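PDB 5VXV: peroxisomal membrane protein PEX15, which anchors the AAA-ATPase pair Pex1 and Pex6 to the peroxisomal membrane, where their complex extracts the receptor Pex5. Local coordinates for residues Ile41-Val46 with Leu88-Val93; Ala48-Pro53 with Ile94-Arg99; Phe131-Ile134 with Thr140-Val143. One frame throughout, in Å; residues are numbered along the deposited sequence.

Overall arrangement
The chain is mostly helical, and all three contacts lie in what is predicted to be the cytoplasmic part of the protein. After three earlier helices, helix 39-51 carries the first segments of contacts 1 and 2. The chain then runs through helices 60-70 and 75-86 before helix 91-108 returns to meet it. Contact 1 closes this long loop near the start of helix 91-108. Contact 2 closes a second loop one to two turns further on. The two loops cross, because their segments alternate along the chain. Contact 3 follows in series. It closes the short turn between helices 112-136 and 143-161. Its Tyr133 packs on Leu91, which links it to contact 1.

Contact 1. Residues Ile41-Val46 with Leu88-Val93; sequences ILDLFV and LSKLLV
Val46 and Val93 mark the nearest backbone approach, their CA atoms 7.6 Å apart, where helix 39-51 passes the first turn of helix 91-108. Lys90 sits at the N-cap position of that second helix, so the contact involves both the helix start and the residue just before it. Two kinds of interaction share the interface. One is polar. The Asp43 carboxylate and the Lys90 chain come from opposite directions and meet in a salt bridge, with Lys90 NZ 3.1 Å from Asp43 OD1. The hydrogen bond in this pair is weak. Asp43 OD2 is the more distant oxygen, 3.8 Å from Lys90 NZ, so the ammonium is not shared evenly between the two. The Lys90 chain starts out toward helix 39-51 and bends at its third torsion (chi3 58°). Asp43 has CG roughly anti to its backbone N (chi1 -150°), which carries OD1 forward across the gap.

The other part is apolar. Val93 crosses the Asp43 side chain at about a right angle and lays CG2 3.8 Å from Asp43 OD1. A methyl group thus lies beside the same oxygen that holds the lysine. Deeper in, Val46 CG1 and Val93 CG1 meet at 4.3 Å. This is light packing between two branched side chains that both point across the interface. Val46 is buried, whereas Asp43, Lys90 and Val93 are partly exposed. Behind Val46, the far side of helix 39-51 packs on helices 3-13 and 17-27 through Leu44. Leu91 packs on Phe129 and Tyr133 of helix 112-136. This is helix-to-helix packing in an all-alpha domain: a light valine contact, with Val46 buried, beside a weakly hydrogen-bonded salt bridge between partly exposed side chains.

Contact 2. Residues Ala48-Pro53 with Ile94-Arg99; sequences ACDIMP and INKFFR
Asp50 and Lys96 bring the backbones of helices 39-51 and 91-108 close, with 5.9 Å between their CA atoms. The tight part is centred on the Asp50 carboxylate. Arg99 grips it side-on with two nitrogens, one to each oxygen. Arg99 NE bonds Asp50 OD1 at 3.0 Å with an N-H...O angle of 163°, on the syn lone pair of that oxygen. Arg99 NH2 reaches Asp50 OD2, also at 3.0 Å and just as straight, though from outside the carboxylate plane. Both oxygens lie close to the guanidinium plane, while the two flat groups are twisted 35° apart. The Arg99 chain bends at its third torsion (chi3 -68°) to present this edge. The aliphatic part of Lys96 crosses Asp50 at about a right angle, and Lys96 CG lies 3.5 Å from Asp50 OD2.

The looser side is at the lysine end. The extended Lys96 chain runs past the carboxylate, leaving NZ 4.9 Å from Asp50 OD2. NZ instead hydrogen-bonds Ser47 OG, but its charge probably still favours the ionised aspartate. All three touching residues are partly exposed. Beyond Arg99 lies helix 143-161, where Ile152 and Gln156 touch its side chain. A bidentate salt bridge here joins neighbouring helices at the surface of an alpha-helical domain.

Contact 3. Residues Phe131-Ile134 with Thr140-Val143; sequences FVYI and TIDV
Tyr133 lays its ring obliquely against Ile141 and reaches with its hydroxyl to the backbone of Asp142. The contact closes an alpha-alpha hairpin, two successive helices joined by a short loop. Tyr133 belongs to the last turns of helix 112-136. Asp142 is the N-cap of helix 143-161, and its carboxylate OD1 caps Gly145 N.

The apolar part is carried by both branches of Ile141. Ile141 CD1 comes 3.7 Å from Tyr133 CE2, and Ile141 CG2 touches the same ring carbon at 4.0 Å. The CD1 methyl meets the ring from a slant. Ile141 CD1 also lies 4.1 Å from Ile134 CA, so it rests on the helix backbone as well as on the ring. Leu91 of helix 91-108 also packs on the ring. Leu146 of helix 143-161 touches the two isoleucines, Ile134 and Ile141.

The polar part is a single, nearly straight bond. Asp142 N donates to Tyr133 OH at 2.9 Å, with an N-H...O angle of 165°, and lies close to the plane of the ring. Tyr133 has CG anti to its backbone N (chi1 -176°), which swings the ring out along the turn and sets the hydroxyl at the N-cap. A phenylalanine here would probably leave the Asp142 amide without its acceptor and the start of helix 143-161 less firmly placed. Beside the bond, Asp142 CB sits 3.3 Å from Tyr133 OH.

Contact 1. Residues Ile41-Val46 with Leu88-Val93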
ATOM      1  N   ILE A  41      -7.036 -17.039  -0.051  1.00 17.07           N
ATOM      2  CA  ILE A  41      -8.122 -16.237  -0.605  1.00 16.25           C
ATOM      3  C   ILE A  41      -7.863 -14.758  -0.350  1.00 16.31           C
ATOM      4  O   ILE A  41      -8.041 -13.916  -1.240  1.00 16.21           O
ATOM      5  CB  ILE A  41      -9.478 -16.688  -0.030  1.00 17.39           C
ATOM      6  CG1 ILE A  41      -9.769 -18.133  -0.450  1.00 17.50           C
ATOM      7  CG2 ILE A  41     -10.598 -15.754  -0.499  1.00 18.79           C
ATOM      8  CD1 ILE A  41     -11.098 -18.690   0.045  1.00 19.31           C
ATOM      9  N   LEU A  42      -7.438 -14.415   0.869  1.00 15.27           N
ATOM     10  CA  LEU A  42      -7.051 -13.037   1.155  1.00 14.57           C
ATOM     11  C   LEU A  42      -5.873 -12.611   0.287  1.00 15.54           C
ATOM     12  O   LEU A  42      -5.864 -11.501  -0.257  1.00 13.98           O
ATOM     13  CB  LEU A  42      -6.708 -12.893   2.638  1.00 15.37           C
ATOM     14  CG  LEU A  42      -6.117 -11.559   3.102  1.00 15.43           C
ATOM     15  CD1 LEU A  42      -7.040 -10.402   2.777  1.00 15.84           C
ATOM     16  CD2 LEU A  42      -5.834 -11.615   4.599  1.00 16.53           C
ATOM     17  N   ASP A  43      -4.874 -13.485   0.140  1.00 16.85           N
ATOM     18  CA  ASP A  43      -3.701 -13.146  -0.658  1.00 15.39           C
ATOM     19  C   ASP A  43      -4.087 -12.848  -2.105  1.00 15.37           C
ATOM     20  O   ASP A  43      -3.590 -11.886  -2.700  1.00 14.85           O
ATOM     21  CB  ASP A  43      -2.685 -14.286  -0.591  1.00 16.65           C
ATOM     22  CG  ASP A  43      -1.254 -13.807  -0.736  1.00 18.14           C
ATOM     23  OD1 ASP A  43      -0.885 -12.804  -0.086  1.00 19.08           O
ATOM     24  OD2 ASP A  43      -0.490 -14.439  -1.495  1.00 18.27           O
ATOM     25  N   LEU A  44      -4.970 -13.664  -2.688  1.00 15.33           N
ATOM     26  CA  LEU A  44      -5.418 -13.408  -4.055  1.00 15.24           C
ATOM     27  C   LEU A  44      -6.163 -12.083  -4.143  1.00 14.48           C
ATOM     28  O   LEU A  44      -5.930 -11.283  -5.057  1.00 14.40           O
ATOM     29  CB  LEU A  44      -6.311 -14.551  -4.543  1.00 16.18           C
ATOM     30  CG  LEU A  44      -7.003 -14.307  -5.891  1.00 15.78           C
ATOM     31  CD1 LEU A  44      -5.984 -14.072  -6.998  1.00 16.54           C
ATOM     32  CD2 LEU A  44      -7.922 -15.465  -6.250  1.00 17.10           C
ATOM     33  N   PHE A  45      -7.074 -11.840  -3.203  1.00 14.10           N
ATOM     34  CA  PHE A  45      -7.862 -10.615  -3.230  1.00 13.59           C
ATOM     35  C   PHE A  45      -6.966  -9.382  -3.231  1.00 14.78           C
ATOM     36  O   PHE A  45      -7.151  -8.466  -4.040  1.00 14.43           O
ATOM     37  CB  PHE A  45      -8.815 -10.589  -2.037  1.00 15.41           C
ATOM     38  CG  PHE A  45      -9.587  -9.313  -1.914  1.00 14.74           C
ATOM     39  CD1 PHE A  45     -10.608  -9.022  -2.801  1.00 14.94           C
ATOM     40  CD2 PHE A  45      -9.292  -8.403  -0.912  1.00 14.46           C
ATOM     41  CE1 PHE A  45     -11.322  -7.851  -2.693  1.00 14.57           C
ATOM     42  CE2 PHE A  45     -10.005  -7.229  -0.797  1.00 14.33           C
ATOM     43  CZ  PHE A  45     -11.020  -6.950  -1.687  1.00 14.86           C
ATOM     44  N   VAL A  46      -5.980  -9.343  -2.332  1.00 15.43           N
ATOM     45  CA  VAL A  46      -5.093  -8.185  -2.248  1.00 15.09           C
ATOM     46  C   VAL A  46      -4.277  -8.041  -3.528  1.00 15.92           C
ATOM     47  O   VAL A  46      -4.093  -6.933  -4.045  1.00 15.28           O
ATOM     48  CB  VAL A  46      -4.188  -8.299  -1.007  1.00 14.55           C
ATOM     49  CG1 VAL A  46      -3.168  -7.165  -0.969  1.00 17.02           C
ATOM     50  CG2 VAL A  46      -5.028  -8.283   0.258  1.00 15.45           C
ATOM     51  N   LEU A  88       4.713  -9.797   9.755  1.00 17.56           N
ATOM     52  CA  LEU A  88       5.838  -8.941   9.410  1.00 16.40           C
ATOM     53  C   LEU A  88       6.785  -9.585   8.408  1.00 17.59           C
ATOM     54  O   LEU A  88       7.646  -8.885   7.866  1.00 18.32           O
ATOM     55  CB  LEU A  88       6.608  -8.558  10.678  1.00 17.76           C
ATOM     56  CG  LEU A  88       5.824  -7.792  11.749  1.00 19.94           C
ATOM     57  CD1 LEU A  88       6.717  -7.489  12.941  1.00 21.07           C
ATOM     58  CD2 LEU A  88       5.224  -6.503  11.200  1.00 19.13           C
ATOM     59  N   SER A  89       6.644 -10.886   8.137  1.00 18.31           N
ATOM     60  CA  SER A  89       7.498 -11.553   7.164  1.00 19.05           C
ATOM     61  C   SER A  89       7.048 -11.336   5.724  1.00 19.44           C
ATOM     62  O   SER A  89       7.788 -11.701   4.805  1.00 20.99           O
ATOM     63  CB  SER A  89       7.554 -13.057   7.449  1.00 21.99           C
ATOM     64  OG  SER A  89       6.404 -13.718   6.948  1.00 23.93           O
ATOM     65  N   LYS A  90       5.871 -10.757   5.505  1.00 17.43           N
ATOM     66  CA  LYS A  90       5.339 -10.516   4.164  1.00 16.90           C
ATOM     67  C   LYS A  90       5.125  -9.014   3.978  1.00 15.34           C
ATOM     68  O   LYS A  90       3.994  -8.533   3.836  1.00 15.40           O
ATOM     69  CB  LYS A  90       4.042 -11.313   3.944  1.00 18.25           C
ATOM     70  CG  LYS A  90       4.277 -12.816   3.809  1.00 20.80           C
ATOM     71  CD  LYS A  90       2.992 -13.595   3.535  1.00 24.34           C
ATOM     72  CE  LYS A  90       2.295 -13.117   2.274  1.00 25.45           C
ATOM     73  NZ  LYS A  90       1.227 -14.055   1.817  1.00 26.10           N
ATOM     74  N   LEU A  91       6.232  -8.270   3.954  1.00 15.15           N
ATOM     75  CA  LEU A  91       6.142  -6.820   3.843  1.00 14.08           C
ATOM     76  C   LEU A  91       5.623  -6.382   2.477  1.00 14.89           C
ATOM     77  O   LEU A  91       4.954  -5.349   2.377  1.00 15.21           O
ATOM     78  CB  LEU A  91       7.510  -6.202   4.122  1.00 14.67           C
ATOM     79  CG  LEU A  91       7.585  -4.676   4.172  1.00 14.88           C
ATOM     80  CD1 LEU A  91       6.589  -4.104   5.172  1.00 14.97           C
ATOM     81  CD2 LEU A  91       8.996  -4.253   4.531  1.00 14.50           C
ATOM     82  N   LEU A  92       5.911  -7.142   1.417  1.00 15.28           N
ATOM     83  CA  LEU A  92       5.427  -6.747   0.096  1.00 15.21           C
ATOM     84  C   LEU A  92       3.904  -6.787   0.028  1.00 13.79           C
ATOM     85  O   LEU A  92       3.296  -5.987  -0.691  1.00 13.98           O
ATOM     86  CB  LEU A  92       6.042  -7.640  -0.986  1.00 16.32           C
ATOM     87  CG  LEU A  92       7.568  -7.591  -1.133  1.00 18.73           C
ATOM     88  CD1 LEU A  92       8.027  -8.415  -2.331  1.00 19.87           C
ATOM     89  CD2 LEU A  92       8.072  -6.157  -1.257  1.00 20.45           C
ATOM     90  N   VAL A  93       3.272  -7.695   0.773  1.00 14.12           N
ATOM     91  CA  VAL A  93       1.813  -7.732   0.814  1.00 13.74           C
ATOM     92  C   VAL A  93       1.274  -6.580   1.651  1.00 14.11           C
ATOM     93  O   VAL A  93       0.240  -5.986   1.322  1.00 14.93           O
ATOM     94  CB  VAL A  93       1.331  -9.093   1.344  1.00 15.39           C
ATOM     95  CG1 VAL A  93      -0.183  -9.110   1.483  1.00 14.67           C
ATOM     96  CG2 VAL A  93       1.792 -10.199   0.412  1.00 16.20           C
TER

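Contact 2. Residues Ala48-Pro53 with Ile94-Arg99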
ATOM      1  N   ALA A  48      -5.039  -9.063  -6.576  1.00 14.34           N
ATOM      2  CA  ALA A  48      -5.893  -8.626  -7.675  1.00 15.05           C
ATOM      3  C   ALA A  48      -6.232  -7.146  -7.545  1.00 14.99           C
ATOM      4  O   ALA A  48      -6.156  -6.392  -8.523  1.00 15.23           O
ATOM      5  CB  ALA A  48      -7.165  -9.473  -7.720  1.00 15.94           C
ATOM      6  N   CYS A  49      -6.602  -6.708  -6.340  1.00 14.24           N
ATOM      7  CA  CYS A  49      -6.933  -5.301  -6.141  1.00 13.98           C
ATOM      8  C   CYS A  49      -5.739  -4.398  -6.409  1.00 14.23           C
ATOM      9  O   CYS A  49      -5.914  -3.266  -6.875  1.00 15.46           O
ATOM     10  CB  CYS A  49      -7.454  -5.081  -4.721  1.00 14.51           C
ATOM     11  SG  CYS A  49      -9.116  -5.733  -4.464  1.00 15.76           S
ATOM     12  N   ASP A  50      -4.523  -4.874  -6.129  1.00 13.89           N
ATOM     13  CA  ASP A  50      -3.343  -4.047  -6.361  1.00 15.69           C
ATOM     14  C   ASP A  50      -3.120  -3.790  -7.847  1.00 16.52           C
ATOM     15  O   ASP A  50      -2.509  -2.780  -8.211  1.00 17.19           O
ATOM     16  CB  ASP A  50      -2.107  -4.704  -5.745  1.00 16.84           C
ATOM     17  CG  ASP A  50      -0.915  -3.757  -5.671  1.00 18.71           C
ATOM     18  OD1 ASP A  50      -1.086  -2.604  -5.216  1.00 19.48           O
ATOM     19  OD2 ASP A  50       0.196  -4.166  -6.070  1.00 18.06           O
ATOM     20  N   ILE A  51      -3.604  -4.683  -8.716  1.00 17.02           N
ATOM     21  CA  ILE A  51      -3.425  -4.501 -10.153  1.00 16.73           C
ATOM     22  C   ILE A  51      -4.473  -3.549 -10.727  1.00 16.98           C
ATOM     23  O   ILE A  51      -4.194  -2.834 -11.695  1.00 17.92           O
ATOM     24  CB  ILE A  51      -3.460  -5.862 -10.871  1.00 17.46           C
ATOM     25  CG1 ILE A  51      -2.265  -6.720 -10.443  1.00 18.61           C
ATOM     26  CG2 ILE A  51      -3.445  -5.679 -12.389  1.00 19.26           C
ATOM     27  CD1 ILE A  51      -2.362  -8.174 -10.864  1.00 18.60           C
HETATM   28  N   MSE A  52      -5.680  -3.527 -10.170  1.00 19.12           N
HETATM   29  CA  MSE A  52      -6.728  -2.635 -10.669  1.00 21.67           C
HETATM   30  C   MSE A  52      -6.262  -1.180 -10.638  1.00 23.32           C
HETATM   31  O   MSE A  52      -5.775  -0.723  -9.608  1.00 23.46           O
HETATM   32  CB  MSE A  52      -8.005  -2.772  -9.834  1.00 20.94           C
HETATM   33  CG  MSE A  52      -8.714  -4.109  -9.955  1.00 20.60           C
HETATM   34 SE   MSE A  52      -9.397  -4.488 -11.742  0.71 21.82          SE
HETATM   35  CE  MSE A  52     -10.278  -2.793 -12.134  1.00 29.14           C
ATOM     36  N   PRO A  53      -6.408  -0.450 -11.751  1.00 24.88           N
ATOM     37  CA  PRO A  53      -6.073   0.986 -11.712  1.00 26.89           C
ATOM     38  C   PRO A  53      -6.849   1.736 -10.646  1.00 26.30           C
ATOM     39  O   PRO A  53      -6.298   2.617  -9.976  1.00 27.80           O
ATOM     40  CB  PRO A  53      -6.432   1.479 -13.123  1.00 28.81           C
ATOM     41  CG  PRO A  53      -6.498   0.269 -13.969  1.00 29.37           C
ATOM     42  CD  PRO A  53      -6.871  -0.877 -13.083  1.00 26.65           C
ATOM     43  N   ILE A  94       1.952  -6.261   2.755  1.00 13.49           N
ATOM     44  CA  ILE A  94       1.617  -5.064   3.523  1.00 13.26           C
ATOM     45  C   ILE A  94       1.642  -3.842   2.617  1.00 11.46           C
ATOM     46  O   ILE A  94       0.751  -2.986   2.674  1.00 12.55           O
ATOM     47  CB  ILE A  94       2.583  -4.920   4.718  1.00 13.90           C
ATOM     48  CG1 ILE A  94       2.271  -5.993   5.765  1.00 13.47           C
ATOM     49  CG2 ILE A  94       2.491  -3.527   5.345  1.00 14.58           C
ATOM     50  CD1 ILE A  94       3.380  -6.232   6.764  1.00 14.63           C
ATOM     51  N   ASN A  95       2.649  -3.757   1.746  1.00 12.11           N
ATOM     52  CA  ASN A  95       2.739  -2.627   0.828  1.00 12.43           C
ATOM     53  C   ASN A  95       1.579  -2.623  -0.161  1.00 12.58           C
ATOM     54  O   ASN A  95       1.017  -1.563  -0.460  1.00 12.78           O
ATOM     55  CB  ASN A  95       4.079  -2.659   0.094  1.00 14.14           C
ATOM     56  CG  ASN A  95       5.250  -2.354   1.012  1.00 14.53           C
ATOM     57  OD1 ASN A  95       5.067  -1.846   2.118  1.00 14.27           O
ATOM     58  ND2 ASN A  95       6.459  -2.661   0.558  1.00 14.52           N
ATOM     59  N   LYS A  96       1.207  -3.797  -0.685  1.00 14.61           N
ATOM     60  CA  LYS A  96       0.032  -3.874  -1.548  1.00 13.64           C
ATOM     61  C   LYS A  96      -1.214  -3.383  -0.822  1.00 13.39           C
ATOM     62  O   LYS A  96      -2.019  -2.637  -1.390  1.00 13.99           O
ATOM     63  CB  LYS A  96      -0.179  -5.307  -2.044  1.00 12.90           C
ATOM     64  CG  LYS A  96       0.854  -5.796  -3.047  1.00 12.88           C
ATOM     65  CD  LYS A  96       0.473  -7.149  -3.632  1.00 14.25           C
ATOM     66  CE  LYS A  96       1.534  -7.640  -4.605  1.00 15.68           C
ATOM     67  NZ  LYS A  96       1.164  -8.926  -5.271  1.00 15.57           N
ATOM     68  N   PHE A  97      -1.394  -3.795   0.436  1.00 12.65           N
ATOM     69  CA  PHE A  97      -2.557  -3.361   1.201  1.00 13.13           C
ATOM     70  C   PHE A  97      -2.598  -1.843   1.323  1.00 13.88           C
ATOM     71  O   PHE A  97      -3.640  -1.218   1.095  1.00 13.39           O
ATOM     72  CB  PHE A  97      -2.546  -4.015   2.584  1.00 14.87           C
ATOM     73  CG  PHE A  97      -3.641  -3.528   3.487  1.00 17.22           C
ATOM     74  CD1 PHE A  97      -4.900  -4.107   3.451  1.00 20.09           C
ATOM     75  CD2 PHE A  97      -3.414  -2.483   4.368  1.00 18.17           C
ATOM     76  CE1 PHE A  97      -5.908  -3.649   4.278  1.00 19.96           C
ATOM     77  CE2 PHE A  97      -4.419  -2.024   5.197  1.00 20.21           C
ATOM     78  CZ  PHE A  97      -5.667  -2.608   5.151  1.00 19.80           C
ATOM     79  N   PHE A  98      -1.468  -1.225   1.682  1.00 13.76           N
ATOM     80  CA  PHE A  98      -1.440   0.230   1.796  1.00 12.64           C
ATOM     81  C   PHE A  98      -1.778   0.888   0.462  1.00 13.53           C
ATOM     82  O   PHE A  98      -2.516   1.880   0.420  1.00 13.78           O
ATOM     83  CB  PHE A  98      -0.075   0.702   2.305  1.00 13.39           C
ATOM     84  CG  PHE A  98       0.160   0.452   3.778  1.00 13.03           C
ATOM     85  CD1 PHE A  98      -0.854   0.647   4.703  1.00 13.18           C
ATOM     86  CD2 PHE A  98       1.396   0.022   4.234  1.00 14.21           C
ATOM     87  CE1 PHE A  98      -0.638   0.421   6.052  1.00 14.18           C
ATOM     88  CE2 PHE A  98       1.616  -0.205   5.583  1.00 14.74           C
ATOM     89  CZ  PHE A  98       0.596  -0.005   6.490  1.00 13.76           C
ATOM     90  N   ARG A  99      -1.267   0.343  -0.644  1.00 13.08           N
ATOM     91  CA  ARG A  99      -1.584   0.920  -1.948  1.00 12.15           C
ATOM     92  C   ARG A  99      -3.077   0.822  -2.240  1.00 12.60           C
ATOM     93  O   ARG A  99      -3.653   1.716  -2.872  1.00 12.96           O
ATOM     94  CB  ARG A  99      -0.771   0.235  -3.045  1.00 13.17           C
ATOM     95  CG  ARG A  99       0.700   0.623  -3.052  1.00 14.55           C
ATOM     96  CD  ARG A  99       1.370   0.276  -4.378  1.00 16.48           C
ATOM     97  NE  ARG A  99       1.486  -1.166  -4.580  1.00 15.88           N
ATOM     98  CZ  ARG A  99       2.557  -1.895  -4.274  1.00 18.22           C
ATOM     99  NH1 ARG A  99       3.636  -1.331  -3.745  1.00 19.48           N
ATOM    100  NH2 ARG A  99       2.549  -3.199  -4.502  1.00 19.21           N
TER

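Contact 3. Residues Phe131-Ile134 with Thr140-Val143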
ATOM      1  N   PHE A 131       7.498   2.175  12.585  1.00 16.05           N
ATOM      2  CA  PHE A 131       8.212   2.017  13.849  1.00 15.97           C
ATOM      3  C   PHE A 131       8.152   0.573  14.328  1.00 16.32           C
ATOM      4  O   PHE A 131       9.163   0.007  14.761  1.00 16.42           O
ATOM      5  CB  PHE A 131       7.638   2.954  14.912  1.00 16.82           C
ATOM      6  CG  PHE A 131       8.264   2.775  16.271  1.00 17.73           C
ATOM      7  CD1 PHE A 131       9.391   3.493  16.629  1.00 18.40           C
ATOM      8  CD2 PHE A 131       7.736   1.877  17.183  1.00 19.71           C
ATOM      9  CE1 PHE A 131       9.976   3.325  17.868  1.00 19.16           C
ATOM     10  CE2 PHE A 131       8.320   1.704  18.426  1.00 20.49           C
ATOM     11  CZ  PHE A 131       9.441   2.432  18.767  1.00 20.53           C
ATOM     12  N   VAL A 132       6.964  -0.034  14.278  1.00 15.57           N
ATOM     13  CA  VAL A 132       6.827  -1.435  14.670  1.00 15.29           C
ATOM     14  C   VAL A 132       7.773  -2.303  13.852  1.00 15.86           C
ATOM     15  O   VAL A 132       8.468  -3.172  14.391  1.00 15.79           O
ATOM     16  CB  VAL A 132       5.366  -1.898  14.515  1.00 16.59           C
ATOM     17  CG1 VAL A 132       5.251  -3.414  14.704  1.00 18.00           C
ATOM     18  CG2 VAL A 132       4.473  -1.180  15.516  1.00 17.96           C
ATOM     19  N   TYR A 133       7.813  -2.081  12.537  1.00 15.53           N
ATOM     20  CA  TYR A 133       8.581  -2.967  11.672  1.00 16.02           C
ATOM     21  C   TYR A 133      10.075  -2.864  11.957  1.00 15.51           C
ATOM     22  O   TYR A 133      10.754  -3.884  12.122  1.00 16.81           O
ATOM     23  CB  TYR A 133       8.300  -2.667  10.199  1.00 15.74           C
ATOM     24  CG  TYR A 133       9.016  -3.640   9.291  1.00 14.73           C
ATOM     25  CD1 TYR A 133       8.487  -4.897   9.035  1.00 14.77           C
ATOM     26  CD2 TYR A 133      10.237  -3.319   8.725  1.00 13.85           C
ATOM     27  CE1 TYR A 133       9.147  -5.799   8.224  1.00 15.38           C
ATOM     28  CE2 TYR A 133      10.907  -4.212   7.914  1.00 14.66           C
ATOM     29  CZ  TYR A 133      10.361  -5.452   7.670  1.00 15.43           C
ATOM     30  OH  TYR A 133      11.033  -6.340   6.864  1.00 16.84           O
ATOM     31  N   ILE A 134      10.614  -1.642  12.010  1.00 14.22           N
ATOM     32  CA  ILE A 134      12.059  -1.501  12.161  1.00 15.70           C
ATOM     33  C   ILE A 134      12.518  -1.875  13.565  1.00 17.12           C
ATOM     34  O   ILE A 134      13.709  -2.136  13.772  1.00 20.00           O
ATOM     35  CB  ILE A 134      12.526  -0.077  11.797  1.00 15.13           C
ATOM     36  CG1 ILE A 134      11.970   0.964  12.775  1.00 16.14           C
ATOM     37  CG2 ILE A 134      12.127   0.250  10.359  1.00 16.18           C
ATOM     38  CD1 ILE A 134      12.514   2.365  12.556  1.00 18.34           C
ATOM     39  N   THR A 140      16.444  -8.771  11.037  1.00 20.98           N
ATOM     40  CA  THR A 140      15.768  -9.563  10.008  1.00 20.28           C
ATOM     41  C   THR A 140      14.908  -8.667   9.115  1.00 19.17           C
ATOM     42  O   THR A 140      13.729  -8.937   8.870  1.00 19.18           O
ATOM     43  CB  THR A 140      14.920 -10.668  10.641  1.00 22.15           C
ATOM     44  OG1 THR A 140      13.938 -10.095  11.512  1.00 23.77           O
ATOM     45  CG2 THR A 140      15.792 -11.626  11.443  1.00 23.61           C
ATOM     46  N   ILE A 141      15.510  -7.594   8.583  1.00 17.32           N
ATOM     47  CA  ILE A 141      14.802  -6.607   7.770  1.00 17.22           C
ATOM     48  C   ILE A 141      14.771  -7.047   6.312  1.00 17.23           C
ATOM     49  O   ILE A 141      15.783  -7.490   5.756  1.00 18.80           O
ATOM     50  CB  ILE A 141      15.465  -5.220   7.890  1.00 17.17           C
ATOM     51  CG1 ILE A 141      15.409  -4.701   9.331  1.00 16.69           C
ATOM     52  CG2 ILE A 141      14.805  -4.224   6.925  1.00 17.94           C
ATOM     53  CD1 ILE A 141      14.040  -4.227   9.790  1.00 17.36           C
ATOM     54  N   ASP A 142      13.604  -6.892   5.686  1.00 16.31           N
ATOM     55  CA  ASP A 142      13.445  -6.995   4.234  1.00 15.25           C
ATOM     56  C   ASP A 142      13.826  -5.643   3.642  1.00 16.17           C
ATOM     57  O   ASP A 142      13.024  -4.707   3.632  1.00 17.15           O
ATOM     58  CB  ASP A 142      12.012  -7.388   3.889  1.00 14.18           C
ATOM     59  CG  ASP A 142      11.746  -7.432   2.394  1.00 16.69           C
ATOM     60  OD1 ASP A 142      12.648  -7.111   1.595  1.00 18.32           O
ATOM     61  OD2 ASP A 142      10.607  -7.783   2.021  1.00 19.16           O
ATOM     62  N   VAL A 143      15.062  -5.543   3.149  0.53 16.68           N
ATOM     63  CA  VAL A 143      15.606  -4.255   2.719  0.53 16.37           C
ATOM     64  C   VAL A 143      14.793  -3.688   1.561  0.53 15.97           C
ATOM     65  O   VAL A 143      14.412  -2.511   1.564  0.53 15.54           O
ATOM     66  CB  VAL A 143      17.095  -4.410   2.355  0.53 17.42           C
ATOM     67  CG1 VAL A 143      17.604  -3.221   1.550  0.53 16.59           C
ATOM     68  CG2 VAL A 143      17.926  -4.579   3.618  0.53 19.03           C
TER